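NAD(P)H-flavin oxidoreductase (Staphylococcus epidermidis ATCC 12228, PDB 3GBH) binds flavin mononucleotide and, as a member of the nitroreductase family, probably uses NAD(P)H to reduce the flavin in redox reactions. Local coordinates at residues B[28-34]-B[156-160]; B[98-103]-B[116-120]; B[82-86]-B[187-193]. One frame throughout, in Å; residues are numbered along the deposited sequence.

Contact 1: B[28-34]-B[156-160]; sequences YKIPREE and AHGYD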
ATOM      1  N   TYR B  28     -26.879  32.099  -7.040  1.00 26.12           N
ATOM      2  CA  TYR B  28     -26.588  30.918  -7.817  1.00 25.99           C
ATOM      3  C   TYR B  28     -27.692  29.900  -7.582  1.00 26.24           C
ATOM      4  O   TYR B  28     -27.986  29.561  -6.432  1.00 27.24           O
ATOM      5  CB  TYR B  28     -25.245  30.313  -7.402  1.00 26.93           C
ATOM      6  CG  TYR B  28     -24.948  29.135  -8.238  1.00 26.91           C
ATOM      7  CD1 TYR B  28     -25.373  27.882  -7.859  1.00 27.94           C
ATOM      8  CD2 TYR B  28     -24.317  29.278  -9.462  1.00 29.40           C
ATOM      9  CE1 TYR B  28     -25.168  26.791  -8.665  1.00 29.48           C
ATOM     10  CE2 TYR B  28     -24.090  28.182 -10.281  1.00 30.58           C
ATOM     11  CZ  TYR B  28     -24.527  26.937  -9.873  1.00 28.99           C
ATOM     12  OH  TYR B  28     -24.338  25.810 -10.642  1.00 31.38           O
ATOM     13  N   LYS B  29     -28.292  29.403  -8.663  1.00 24.25           N
ATOM     14  CA  LYS B  29     -29.272  28.341  -8.562  1.00 24.57           C
ATOM     15  C   LYS B  29     -28.816  27.132  -9.392  1.00 24.96           C
ATOM     16  O   LYS B  29     -28.280  27.271 -10.503  1.00 25.41           O
ATOM     17  CB  LYS B  29     -30.656  28.822  -8.991  1.00 25.75           C
ATOM     18  CG  LYS B  29     -31.218  30.027  -8.194  1.00 26.89           C
ATOM     19  CD  LYS B  29     -31.406  29.759  -6.680  1.00 26.99           C
ATOM     20  CE  LYS B  29     -31.641  31.064  -5.885  1.00 26.57           C
ATOM     21  NZ  LYS B  29     -31.589  30.853  -4.408  1.00 22.11           N
ATOM     22  N   ILE B  30     -29.007  25.956  -8.824  1.00 24.45           N
ATOM     23  CA  ILE B  30     -28.571  24.695  -9.416  1.00 23.57           C
ATOM     24  C   ILE B  30     -29.550  24.268 -10.500  1.00 23.96           C
ATOM     25  O   ILE B  30     -30.730  24.137 -10.232  1.00 24.53           O
ATOM     26  CB  ILE B  30     -28.460  23.615  -8.340  1.00 24.64           C
ATOM     27  CG1 ILE B  30     -27.372  24.009  -7.313  1.00 25.26           C
ATOM     28  CG2 ILE B  30     -28.141  22.262  -8.965  1.00 21.96           C
ATOM     29  CD1 ILE B  30     -27.306  23.102  -6.111  1.00 24.30           C
ATOM     30  N   PRO B  31     -29.071  24.031 -11.730  1.00 24.23           N
ATOM     31  CA  PRO B  31     -30.021  23.602 -12.770  1.00 24.80           C
ATOM     32  C   PRO B  31     -30.672  22.270 -12.424  1.00 23.80           C
ATOM     33  O   PRO B  31     -30.051  21.451 -11.758  1.00 23.67           O
ATOM     34  CB  PRO B  31     -29.144  23.483 -14.032  1.00 25.80           C
ATOM     35  CG  PRO B  31     -27.856  24.193 -13.699  1.00 25.80           C
ATOM     36  CD  PRO B  31     -27.687  24.087 -12.228  1.00 23.63           C
ATOM     37  N   ARG B  32     -31.912  22.041 -12.851  1.00 24.76           N
ATOM     38  CA  ARG B  32     -32.580  20.759 -12.513  1.00 26.89           C
ATOM     39  C   ARG B  32     -31.862  19.515 -12.968  1.00 25.34           C
ATOM     40  O   ARG B  32     -31.827  18.557 -12.229  1.00 23.57           O
ATOM     41  CB  ARG B  32     -34.026  20.689 -12.989  1.00 28.32           C
ATOM     42  CG  ARG B  32     -34.910  21.399 -12.018  1.00 37.68           C
ATOM     43  CD  ARG B  32     -36.379  21.067 -12.116  1.00 43.38           C
ATOM     44  NE  ARG B  32     -37.161  22.024 -11.331  1.00 43.01           N
ATOM     45  CZ  ARG B  32     -38.476  21.973 -11.213  1.00 44.37           C
ATOM     46  NH1 ARG B  32     -39.174  21.041 -11.854  1.00 45.45           N
ATOM     47  NH2 ARG B  32     -39.096  22.876 -10.470  1.00 47.85           N
ATOM     48  N   GLU B  33     -31.267  19.559 -14.156  1.00 27.06           N
ATOM     49  CA  GLU B  33     -30.541  18.412 -14.733  1.00 28.30           C
ATOM     50  C   GLU B  33     -29.456  17.998 -13.764  1.00 27.02           C
ATOM     51  O   GLU B  33     -29.254  16.825 -13.485  1.00 27.20           O
ATOM     52  CB  GLU B  33     -29.949  18.780 -16.127  1.00 28.51           C
ATOM     53  CG  GLU B  33     -29.513  17.583 -17.032  1.00 31.75           C
ATOM     54  CD  GLU B  33     -28.939  18.022 -18.431  1.00 33.44           C
ATOM     55  OE1 GLU B  33     -29.193  19.182 -18.868  1.00 39.82           O
ATOM     56  OE2 GLU B  33     -28.250  17.191 -19.097  1.00 43.32           O
ATOM     57  N   GLU B  34     -28.789  18.987 -13.194  1.00 25.96           N
ATOM     58  CA  GLU B  34     -27.723  18.735 -12.280  1.00 26.66           C
ATOM     59  C   GLU B  34     -28.219  18.215 -10.918  1.00 26.36           C
ATOM     60  O   GLU B  34     -27.680  17.242 -10.402  1.00 24.43           O
ATOM     61  CB  GLU B  34     -26.938  20.015 -12.115  1.00 28.30           C
ATOM     62  CG  GLU B  34     -25.723  19.817 -11.345  1.00 33.06           C
ATOM     63  CD  GLU B  34     -24.480  19.744 -12.156  1.00 33.17           C
ATOM     64  OE1 GLU B  34     -24.491  19.288 -13.324  1.00 36.68           O
ATOM     65  OE2 GLU B  34     -23.460  20.134 -11.587  1.00 31.39           O
ATOM     66  N   ALA B 156     -18.614  16.477  -5.442  1.00 22.06           N
ATOM     67  CA  ALA B 156     -17.953  16.073  -6.692  1.00 20.65           C
ATOM     68  C   ALA B 156     -18.376  16.957  -7.857  1.00 21.34           C
ATOM     69  O   ALA B 156     -17.614  17.167  -8.839  1.00 21.54           O
ATOM     70  CB  ALA B 156     -18.245  14.588  -6.985  1.00 22.20           C
ATOM     71  N   HIS B 157     -19.590  17.485  -7.770  1.00 22.25           N
ATOM     72  CA  HIS B 157     -20.122  18.427  -8.772  1.00 22.04           C
ATOM     73  C   HIS B 157     -19.686  19.856  -8.548  1.00 21.78           C
ATOM     74  O   HIS B 157     -20.009  20.732  -9.353  1.00 22.81           O
ATOM     75  CB  HIS B 157     -21.651  18.390  -8.783  1.00 23.02           C
ATOM     76  CG  HIS B 157     -22.216  17.215  -9.497  1.00 22.05           C
ATOM     77  ND1 HIS B 157     -22.981  17.341 -10.640  1.00 25.53           N
ATOM     78  CD2 HIS B 157     -22.160  15.893  -9.215  1.00 21.17           C
ATOM     79  CE1 HIS B 157     -23.358  16.137 -11.040  1.00 25.74           C
ATOM     80  NE2 HIS B 157     -22.875  15.244 -10.191  1.00 26.44           N
ATOM     81  N   GLY B 158     -18.970  20.109  -7.469  1.00 21.42           N
ATOM     82  CA  GLY B 158     -18.405  21.449  -7.227  1.00 22.20           C
ATOM     83  C   GLY B 158     -19.252  22.254  -6.231  1.00 22.17           C
ATOM     84  O   GLY B 158     -18.952  23.406  -5.940  1.00 21.92           O
ATOM     85  N   TYR B 159     -20.291  21.627  -5.700  1.00 21.97           N
ATOM     86  CA  TYR B 159     -21.197  22.274  -4.733  1.00 23.09           C
ATOM     87  C   TYR B 159     -20.746  21.979  -3.308  1.00 24.48           C
ATOM     88  O   TYR B 159     -19.836  21.167  -3.091  1.00 27.38           O
ATOM     89  CB  TYR B 159     -22.645  21.804  -4.952  1.00 23.36           C
ATOM     90  CG  TYR B 159     -23.144  22.163  -6.311  1.00 21.72           C
ATOM     91  CD1 TYR B 159     -23.123  23.477  -6.736  1.00 25.24           C
ATOM     92  CD2 TYR B 159     -23.613  21.200  -7.192  1.00 27.37           C
ATOM     93  CE1 TYR B 159     -23.547  23.829  -7.990  1.00 28.09           C
ATOM     94  CE2 TYR B 159     -24.054  21.546  -8.465  1.00 25.04           C
ATOM     95  CZ  TYR B 159     -24.027  22.872  -8.859  1.00 26.67           C
ATOM     96  OH  TYR B 159     -24.445  23.278 -10.133  1.00 28.27           O
ATOM     97  N   ASP B 160     -21.342  22.673  -2.349  1.00 22.95           N
ATOM     98  CA  ASP B 160     -21.135  22.392  -0.950  1.00 22.14           C
ATOM     99  C   ASP B 160     -22.457  22.232  -0.255  1.00 22.09           C
ATOM    100  O   ASP B 160     -23.494  22.641  -0.778  1.00 23.33           O
ATOM    101  CB  ASP B 160     -20.305  23.482  -0.311  1.00 22.70           C
ATOM    102  CG  ASP B 160     -18.823  23.339  -0.655  1.00 25.73           C
ATOM    103  OD1 ASP B 160     -18.174  22.432  -0.067  1.00 23.96           O
ATOM    104  OD2 ASP B 160     -18.321  24.095  -1.525  1.00 23.49           O
TER
HETATM  105  O   HOH W   1     -21.777  21.987 -11.484  1.00 41.49           O
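Polar bonding at two sites joins residues 28-34, which lead into helix 32-42, to residues 156-160, the turn between helix 132-156 and strand 160-164. His-157 ND1 donates to Glu-34 OE2 at 3.0 Å with an N-H...O angle of 165°, a nearly straight His-carboxylate hydrogen bond. The hydroxyls Tyr-28 OH and Tyr-159 OH lie 2.6 Å apart and are hydrogen-bonded, although the place of Tyr-28 OH is less certain. Water 1 donates to Glu-34 OE2 at 2.5 Å and to His-157 O at 3.0 Å; the weak bond between water 1 and Tyr-159 OH is 3.3 Å long.

Apolar packing centres on the Tyr-159 ring. Ile-30 CD1 sits 4.0 Å from its centroid and 1° off the normal, a CH-pi contact. The rings of Tyr-28 and Tyr-159 meet rim to rim, centroids 5.8 Å apart and planes at 47°, so they do not stack.

The backbone turns at both segments: Pro-31 is the N-cap residue of helix 32-42, and Gly-158, at phi 100°, closes helix 132-156 in a Schellman motif. Because Glu-34 OE1 also pairs with Arg-7, the buried carboxylate has both a cationic partner and a histidine donor, which implies that its charge is well compensated.

Contact 2: B[98-103]-B[116-120]; sequences AEQIYG and KAQLL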
ATOM      1  N   ALA B  98     -43.037  -1.950  -2.467  1.00 25.01           N
ATOM      2  CA  ALA B  98     -42.359  -3.237  -2.646  1.00 24.49           C
ATOM      3  C   ALA B  98     -42.695  -3.883  -3.995  1.00 24.85           C
ATOM      4  O   ALA B  98     -41.803  -4.338  -4.707  1.00 24.34           O
ATOM      5  CB  ALA B  98     -42.715  -4.186  -1.505  1.00 24.41           C
ATOM      6  N   GLU B  99     -43.973  -3.901  -4.358  1.00 25.84           N
ATOM      7  CA  GLU B  99     -44.385  -4.548  -5.597  1.00 26.02           C
ATOM      8  C   GLU B  99     -43.720  -3.852  -6.779  1.00 26.00           C
ATOM      9  O   GLU B  99     -43.218  -4.507  -7.684  1.00 23.49           O
ATOM     10  CB  GLU B  99     -45.909  -4.588  -5.733  1.00 28.07           C
ATOM     11  CG  GLU B  99     -46.623  -5.576  -4.749  1.00 33.20           C
ATOM     12  CD  GLU B  99     -46.338  -7.064  -5.062  1.00 41.83           C
ATOM     13  OE1 GLU B  99     -45.746  -7.358  -6.148  1.00 39.02           O
ATOM     14  OE2 GLU B  99     -46.722  -7.932  -4.224  1.00 41.53           O
ATOM     15  N   GLN B 100     -43.658  -2.520  -6.724  1.00 26.29           N
ATOM     16  CA  GLN B 100     -43.034  -1.728  -7.791  1.00 26.48           C
ATOM     17  C   GLN B 100     -41.561  -2.017  -7.936  1.00 25.57           C
ATOM     18  O   GLN B 100     -41.086  -2.274  -9.044  1.00 24.73           O
ATOM     19  CB  GLN B 100     -43.200  -0.227  -7.518  1.00 26.34           C
ATOM     20  CG  GLN B 100     -42.659   0.641  -8.630  1.00 26.93           C
ATOM     21  CD  GLN B 100     -42.670   2.120  -8.295  1.00 29.54           C
ATOM     22  OE1 GLN B 100     -43.209   2.542  -7.262  1.00 31.60           O
ATOM     23  NE2 GLN B 100     -42.057   2.923  -9.178  1.00 27.91           N
ATOM     24  N   ILE B 101     -40.842  -1.944  -6.808  1.00 23.90           N
ATOM     25  CA  ILE B 101     -39.398  -2.104  -6.760  1.00 24.29           C
ATOM     26  C   ILE B 101     -39.003  -3.498  -7.224  1.00 24.86           C
ATOM     27  O   ILE B 101     -38.153  -3.685  -8.130  1.00 26.47           O
ATOM     28  CB  ILE B 101     -38.866  -1.850  -5.286  1.00 24.26           C
ATOM     29  CG1 ILE B 101     -39.013  -0.369  -4.906  1.00 23.58           C
ATOM     30  CG2 ILE B 101     -37.392  -2.212  -5.125  1.00 23.39           C
ATOM     31  CD1 ILE B 101     -38.776  -0.088  -3.398  1.00 24.24           C
ATOM     32  N   TYR B 102     -39.626  -4.489  -6.604  1.00 24.21           N
ATOM     33  CA  TYR B 102     -39.273  -5.868  -6.893  1.00 22.97           C
ATOM     34  C   TYR B 102     -39.764  -6.245  -8.278  1.00 21.56           C
ATOM     35  O   TYR B 102     -39.084  -6.976  -9.000  1.00 21.67           O
ATOM     36  CB  TYR B 102     -39.769  -6.794  -5.796  1.00 23.09           C
ATOM     37  CG  TYR B 102     -38.894  -6.714  -4.541  1.00 23.93           C
ATOM     38  CD1 TYR B 102     -38.785  -5.540  -3.791  1.00 26.43           C
ATOM     39  CD2 TYR B 102     -38.167  -7.804  -4.133  1.00 23.02           C
ATOM     40  CE1 TYR B 102     -37.958  -5.482  -2.635  1.00 24.95           C
ATOM     41  CE2 TYR B 102     -37.363  -7.766  -3.007  1.00 26.21           C
ATOM     42  CZ  TYR B 102     -37.253  -6.620  -2.263  1.00 25.69           C
ATOM     43  OH  TYR B 102     -36.424  -6.627  -1.162  1.00 26.92           O
ATOM     44  N   GLY B 103     -40.898  -5.688  -8.672  1.00 22.33           N
ATOM     45  CA  GLY B 103     -41.407  -5.836 -10.037  1.00 22.68           C
ATOM     46  C   GLY B 103     -40.407  -5.324 -11.072  1.00 22.86           C
ATOM     47  O   GLY B 103     -40.181  -5.958 -12.108  1.00 22.37           O
ATOM     48  N   LYS B 116     -38.960 -13.404  -6.700  1.00 21.14           N
ATOM     49  CA  LYS B 116     -39.562 -12.188  -6.161  1.00 20.97           C
ATOM     50  C   LYS B 116     -40.680 -12.562  -5.155  1.00 20.03           C
ATOM     51  O   LYS B 116     -40.731 -12.002  -4.086  1.00 21.89           O
ATOM     52  CB  LYS B 116     -40.100 -11.270  -7.241  1.00 20.07           C
ATOM     53  CG  LYS B 116     -41.038 -10.219  -6.681  1.00 23.43           C
ATOM     54  CD  LYS B 116     -41.723  -9.391  -7.736  1.00 22.08           C
ATOM     55  CE  LYS B 116     -43.021  -9.967  -8.105  1.00 34.23           C
ATOM     56  NZ  LYS B 116     -44.240  -9.508  -7.454  1.00 26.97           N
ATOM     57  N   ALA B 117     -41.546 -13.494  -5.523  1.00 20.42           N
ATOM     58  CA  ALA B 117     -42.680 -13.904  -4.679  1.00 20.66           C
ATOM     59  C   ALA B 117     -42.180 -14.477  -3.350  1.00 21.85           C
ATOM     60  O   ALA B 117     -42.727 -14.163  -2.288  1.00 20.14           O
ATOM     61  CB  ALA B 117     -43.564 -14.896  -5.404  1.00 19.60           C
ATOM     62  N   GLN B 118     -41.114 -15.276  -3.411  1.00 23.03           N
ATOM     63  CA  GLN B 118     -40.556 -15.894  -2.215  1.00 23.98           C
ATOM     64  C   GLN B 118     -39.982 -14.837  -1.302  1.00 22.98           C
ATOM     65  O   GLN B 118     -40.143 -14.921  -0.102  1.00 22.50           O
ATOM     66  CB  GLN B 118     -39.480 -16.947  -2.564  1.00 25.01           C
ATOM     67  CG  GLN B 118     -39.971 -18.190  -3.294  1.00 28.79           C
ATOM     68  CD  GLN B 118     -41.051 -18.956  -2.535  1.00 34.27           C
ATOM     69  OE1 GLN B 118     -41.133 -18.897  -1.319  1.00 41.53           O
ATOM     70  NE2 GLN B 118     -41.896 -19.649  -3.260  1.00 35.66           N
ATOM     71  N   LEU B 119     -39.307 -13.840  -1.871  1.00 22.07           N
ATOM     72  CA  LEU B 119     -38.720 -12.765  -1.083  1.00 22.82           C
ATOM     73  C   LEU B 119     -39.812 -11.926  -0.399  1.00 23.94           C
ATOM     74  O   LEU B 119     -39.758 -11.662   0.817  1.00 22.41           O
ATOM     75  CB  LEU B 119     -37.854 -11.850  -1.954  1.00 22.39           C
ATOM     76  CG  LEU B 119     -36.511 -12.378  -2.444  1.00 25.61           C
ATOM     77  CD1 LEU B 119     -35.977 -11.404  -3.492  1.00 21.66           C
ATOM     78  CD2 LEU B 119     -35.529 -12.524  -1.264  1.00 25.94           C
ATOM     79  N   LEU B 120     -40.800 -11.500  -1.180  1.00 23.63           N
ATOM     80  CA  LEU B 120     -41.860 -10.655  -0.624  1.00 23.22           C
ATOM     81  C   LEU B 120     -42.715 -11.418   0.390  1.00 23.00           C
ATOM     82  O   LEU B 120     -43.236 -10.804   1.310  1.00 22.15           O
ATOM     83  CB  LEU B 120     -42.736 -10.051  -1.726  1.00 23.86           C
ATOM     84  CG  LEU B 120     -42.027  -9.016  -2.628  1.00 23.00           C
ATOM     85  CD1 LEU B 120     -42.994  -8.520  -3.670  1.00 24.92           C
ATOM     86  CD2 LEU B 120     -41.432  -7.863  -1.840  1.00 25.72           C
TER
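This is an antiparallel helix-helix packing at the periphery of the chain, between consecutive helices 98-107 and 113-128; the centre of the contact lies about 24 Å from the centre of the chain. The short axes approach to 10.8 Å with 143° between their N-to-C directions, and the CA atoms of Tyr-102 and Lys-116 are 6.4 Å apart.

Tyr-102 supplies the aromatic surface. Leu-120 CD2 stands 3.9 Å from its ring centroid, 11° off the normal, a CH-pi contact over one face, while Leu-119 CD1 approaches Tyr-102 CE2 at the ring edge, also at 3.9 Å. One turn back, Ala-98 CB meets the same methyl, Leu-120 CD2, at 3.9 Å. The two segments thus form part of a helical hairpin following strand 84-91 in this nitroreductase-family chain. Helix 98-107 also carries Asp-104 and Glu-107 of a calcium site. On its other flank, Gln-100 and Ile-101 pack on Leu-204 of the second subunit.

Toward the more exposed border, Lys-116 NZ forms a salt bridge with Glu-99 OE1 at 2.9 Å; its hydrogen-bond geometry is weak, and Glu-113 is a second acidic partner. The aliphatic part of Lys-116 lies against the helix backbone, with CD 3.7 Å from Tyr-102 C and 3.9 Å from Gly-103 N. Tyr-102 OH reaches beyond the hairpin to hydrogen-bond with Val-49 O, in the loop that also contains the FMN-pocket residue Asn-50.

Contact 3: B[82-86]-B[187-193]; sequences SSAML and LAIAIGK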
ATOM      1  N   SER B  82     -28.984  29.349   0.421  1.00 21.67           N
ATOM      2  CA  SER B  82     -28.849  28.086  -0.296  1.00 22.49           C
ATOM      3  C   SER B  82     -29.564  28.053  -1.652  1.00 22.20           C
ATOM      4  O   SER B  82     -30.623  28.701  -1.856  1.00 22.18           O
ATOM      5  CB  SER B  82     -29.379  26.926   0.565  1.00 22.40           C
ATOM      6  OG  SER B  82     -30.771  27.032   0.789  1.00 23.89           O
ATOM      7  N   SER B  83     -29.004  27.284  -2.577  1.00 21.16           N
ATOM      8  CA  SER B  83     -29.704  27.036  -3.833  1.00 21.66           C
ATOM      9  C   SER B  83     -30.981  26.245  -3.553  1.00 22.33           C
ATOM     10  O   SER B  83     -31.991  26.445  -4.204  1.00 20.20           O
ATOM     11  CB  SER B  83     -28.809  26.284  -4.807  1.00 23.21           C
ATOM     12  OG  SER B  83     -27.748  27.122  -5.232  1.00 24.64           O
ATOM     13  N   ALA B  84     -30.896  25.322  -2.587  1.00 20.30           N
ATOM     14  CA  ALA B  84     -32.049  24.570  -2.149  1.00 21.08           C
ATOM     15  C   ALA B  84     -31.797  24.116  -0.721  1.00 21.29           C
ATOM     16  O   ALA B  84     -30.635  23.874  -0.339  1.00 20.36           O
ATOM     17  CB  ALA B  84     -32.276  23.322  -3.083  1.00 21.37           C
HETATM   18  N   MSE B  85     -32.878  23.986   0.053  1.00 22.44           N
HETATM   19  CA  MSE B  85     -32.840  23.245   1.315  1.00 22.10           C
HETATM   20  C   MSE B  85     -33.514  21.899   1.095  1.00 22.83           C
HETATM   21  O   MSE B  85     -34.732  21.824   0.890  1.00 23.23           O
HETATM   22  CB  MSE B  85     -33.567  24.010   2.409  1.00 23.71           C
HETATM   23  CG  MSE B  85     -33.569  23.303   3.768  1.00 24.36           C
HETATM   24 SE   MSE B  85     -31.798  23.114   4.556  0.75 21.21          SE
HETATM   25  CE  MSE B  85     -31.607  24.923   5.198  1.00 21.14           C
ATOM     26  N   LEU B  86     -32.722  20.840   1.140  1.00 22.58           N
ATOM     27  CA  LEU B  86     -33.224  19.489   0.982  1.00 23.48           C
ATOM     28  C   LEU B  86     -33.727  19.049   2.344  1.00 25.09           C
ATOM     29  O   LEU B  86     -33.000  19.167   3.310  1.00 26.01           O
ATOM     30  CB  LEU B  86     -32.116  18.556   0.506  1.00 23.79           C
ATOM     31  CG  LEU B  86     -31.288  19.001  -0.706  1.00 26.51           C
ATOM     32  CD1 LEU B  86     -30.319  17.905  -1.138  1.00 30.29           C
ATOM     33  CD2 LEU B  86     -32.182  19.400  -1.860  1.00 23.63           C
ATOM     34  N   LEU B 187     -33.288  14.374   8.334  1.00 23.37           N
ATOM     35  CA  LEU B 187     -32.390  15.512   8.410  1.00 24.13           C
ATOM     36  C   LEU B 187     -32.592  16.389   7.205  1.00 24.63           C
ATOM     37  O   LEU B 187     -33.224  15.951   6.247  1.00 24.55           O
ATOM     38  CB  LEU B 187     -30.937  15.057   8.468  1.00 26.60           C
ATOM     39  CG  LEU B 187     -30.210  14.675   7.216  1.00 27.38           C
ATOM     40  CD1 LEU B 187     -28.646  14.628   7.480  1.00 28.70           C
ATOM     41  CD2 LEU B 187     -30.735  13.356   6.700  1.00 33.34           C
ATOM     42  N   ALA B 188     -32.087  17.622   7.288  1.00 22.90           N
ATOM     43  CA  ALA B 188     -32.105  18.554   6.164  1.00 23.96           C
ATOM     44  C   ALA B 188     -30.682  18.730   5.643  1.00 23.61           C
ATOM     45  O   ALA B 188     -29.724  18.451   6.370  1.00 23.45           O
ATOM     46  CB  ALA B 188     -32.681  19.869   6.581  1.00 22.23           C
ATOM     47  N   ILE B 189     -30.540  19.163   4.386  1.00 23.47           N
ATOM     48  CA  ILE B 189     -29.229  19.422   3.801  1.00 23.31           C
ATOM     49  C   ILE B 189     -29.290  20.694   2.974  1.00 22.68           C
ATOM     50  O   ILE B 189     -29.982  20.709   1.957  1.00 22.51           O
ATOM     51  CB  ILE B 189     -28.747  18.254   2.903  1.00 25.41           C
ATOM     52  CG1 ILE B 189     -28.818  16.896   3.631  1.00 25.85           C
ATOM     53  CG2 ILE B 189     -27.300  18.510   2.396  1.00 21.11           C
ATOM     54  CD1 ILE B 189     -28.342  15.716   2.795  1.00 25.67           C
ATOM     55  N   ALA B 190     -28.610  21.766   3.410  1.00 20.24           N
ATOM     56  CA  ALA B 190     -28.498  22.964   2.578  1.00 21.83           C
ATOM     57  C   ALA B 190     -27.516  22.640   1.473  1.00 22.04           C
ATOM     58  O   ALA B 190     -26.487  22.034   1.737  1.00 21.11           O
ATOM     59  CB  ALA B 190     -27.983  24.221   3.397  1.00 21.05           C
ATOM     60  N   ILE B 191     -27.808  23.078   0.250  1.00 22.51           N
ATOM     61  CA  ILE B 191     -26.903  22.831  -0.869  1.00 21.85           C
ATOM     62  C   ILE B 191     -26.823  24.091  -1.727  1.00 22.32           C
ATOM     63  O   ILE B 191     -27.802  24.805  -1.892  1.00 20.05           O
ATOM     64  CB  ILE B 191     -27.362  21.591  -1.687  1.00 23.11           C
ATOM     65  CG1 ILE B 191     -26.357  21.256  -2.806  1.00 23.76           C
ATOM     66  CG2 ILE B 191     -28.776  21.796  -2.282  1.00 20.42           C
ATOM     67  CD1 ILE B 191     -26.679  19.923  -3.508  1.00 22.35           C
ATOM     68  N   GLY B 192     -25.630  24.383  -2.215  1.00 20.96           N
ATOM     69  CA  GLY B 192     -25.430  25.525  -3.075  1.00 21.34           C
ATOM     70  C   GLY B 192     -23.972  25.671  -3.397  1.00 20.85           C
ATOM     71  O   GLY B 192     -23.160  24.776  -3.095  1.00 19.46           O
ATOM     72  N   LYS B 193     -23.647  26.809  -3.982  1.00 21.99           N
ATOM     73  CA  LYS B 193     -22.280  27.195  -4.277  1.00 24.13           C
ATOM     74  C   LYS B 193     -21.765  28.008  -3.106  1.00 23.87           C
ATOM     75  O   LYS B 193     -22.412  28.972  -2.694  1.00 23.58           O
ATOM     76  CB  LYS B 193     -22.252  28.036  -5.554  1.00 24.76           C
ATOM     77  CG  LYS B 193     -20.885  28.490  -5.986  1.00 27.70           C
ATOM     78  CD  LYS B 193     -20.950  29.126  -7.377  1.00 28.61           C
ATOM     79  CE  LYS B 193     -19.581  29.636  -7.866  1.00 34.13           C
ATOM     80  NZ  LYS B 193     -19.035  30.695  -6.973  1.00 37.87           N
TER
HETATM   81  O   HOH W   2     -25.616  28.840  -3.933  1.00 19.87           O
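Ser-82, the first non-helical residue after helix 76-81, places its CB 3.6 Å from Ile-191 O, while its hydroxyl bonds back to Leu-79. At Ser-83 the backbone returns to near-helical angles (-65°/-37°), and its N makes a weak bond to Ile-191 O at 2.8 Å, with an N-H...O angle of 124°. Ser-83 OG bonds to Tyr-28 O and accepts from water 2 at 3.0 Å; that water accepts from Lys-193 N at 2.8 Å.

Ala-84 N donates to the same Ile-191 O at 3.2 Å, so Ser-83 and Ala-84 together face Ile-191 in a classic beta bulge where strand 84-91 begins. The return bond, Ile-191 N to Ala-84 O, measures 3.0 Å. From here regular antiparallel pairing continues, with 157° between the short strand axes. These are the two inner strands of the chain's antiparallel sheet in the nitroreductase fold, with strands 54-59 and 160-164 on their outer sides.

Met-85, a selenomethionine, forms a non-hydrogen-bonded pair with Ala-190; its SE lies 3.9 Å from Ala-188 CB, on the sheet face where Leu-79 and Phe-72 also pack. Leu-86 restores the hydrogen-bonded pairing: its N donates to Ile-189 O at 2.9 Å, and Ile-189 N donates to Leu-86 O at 2.7 Å. With Ile-189 and Ile-191, its side chain occupies the other face, against helix 132-156. Farther along, the Leu-187 side chain comes within about 4 Å of bound FMN, nearest atoms.

Contacts 1 and 3 are buried neighbours with centres about 10 Å apart; contact 2 is only partly buried and lies about 34 Å, centre to centre, from each. Tyr-28 O pairs with Ser-83 OG at 2.7 Å and Asp-160 N with Gly-192 O at 2.9 Å, both probable hydrogen bonds, so contact 1 adjoins contact 3 near the start of strand 84-91 and where strand 160-164 pairs with strand 183-192. Residues just past helix 132-156 make contact 1; its side packs on the Leu-86, Ile-189 and Ile-191 face of contact 3. Chemistry follows place: backbone pairing dominates the sheet, side-chain polar bonds and water the adjoining turn, apolar packing with a salt bridge the hairpin.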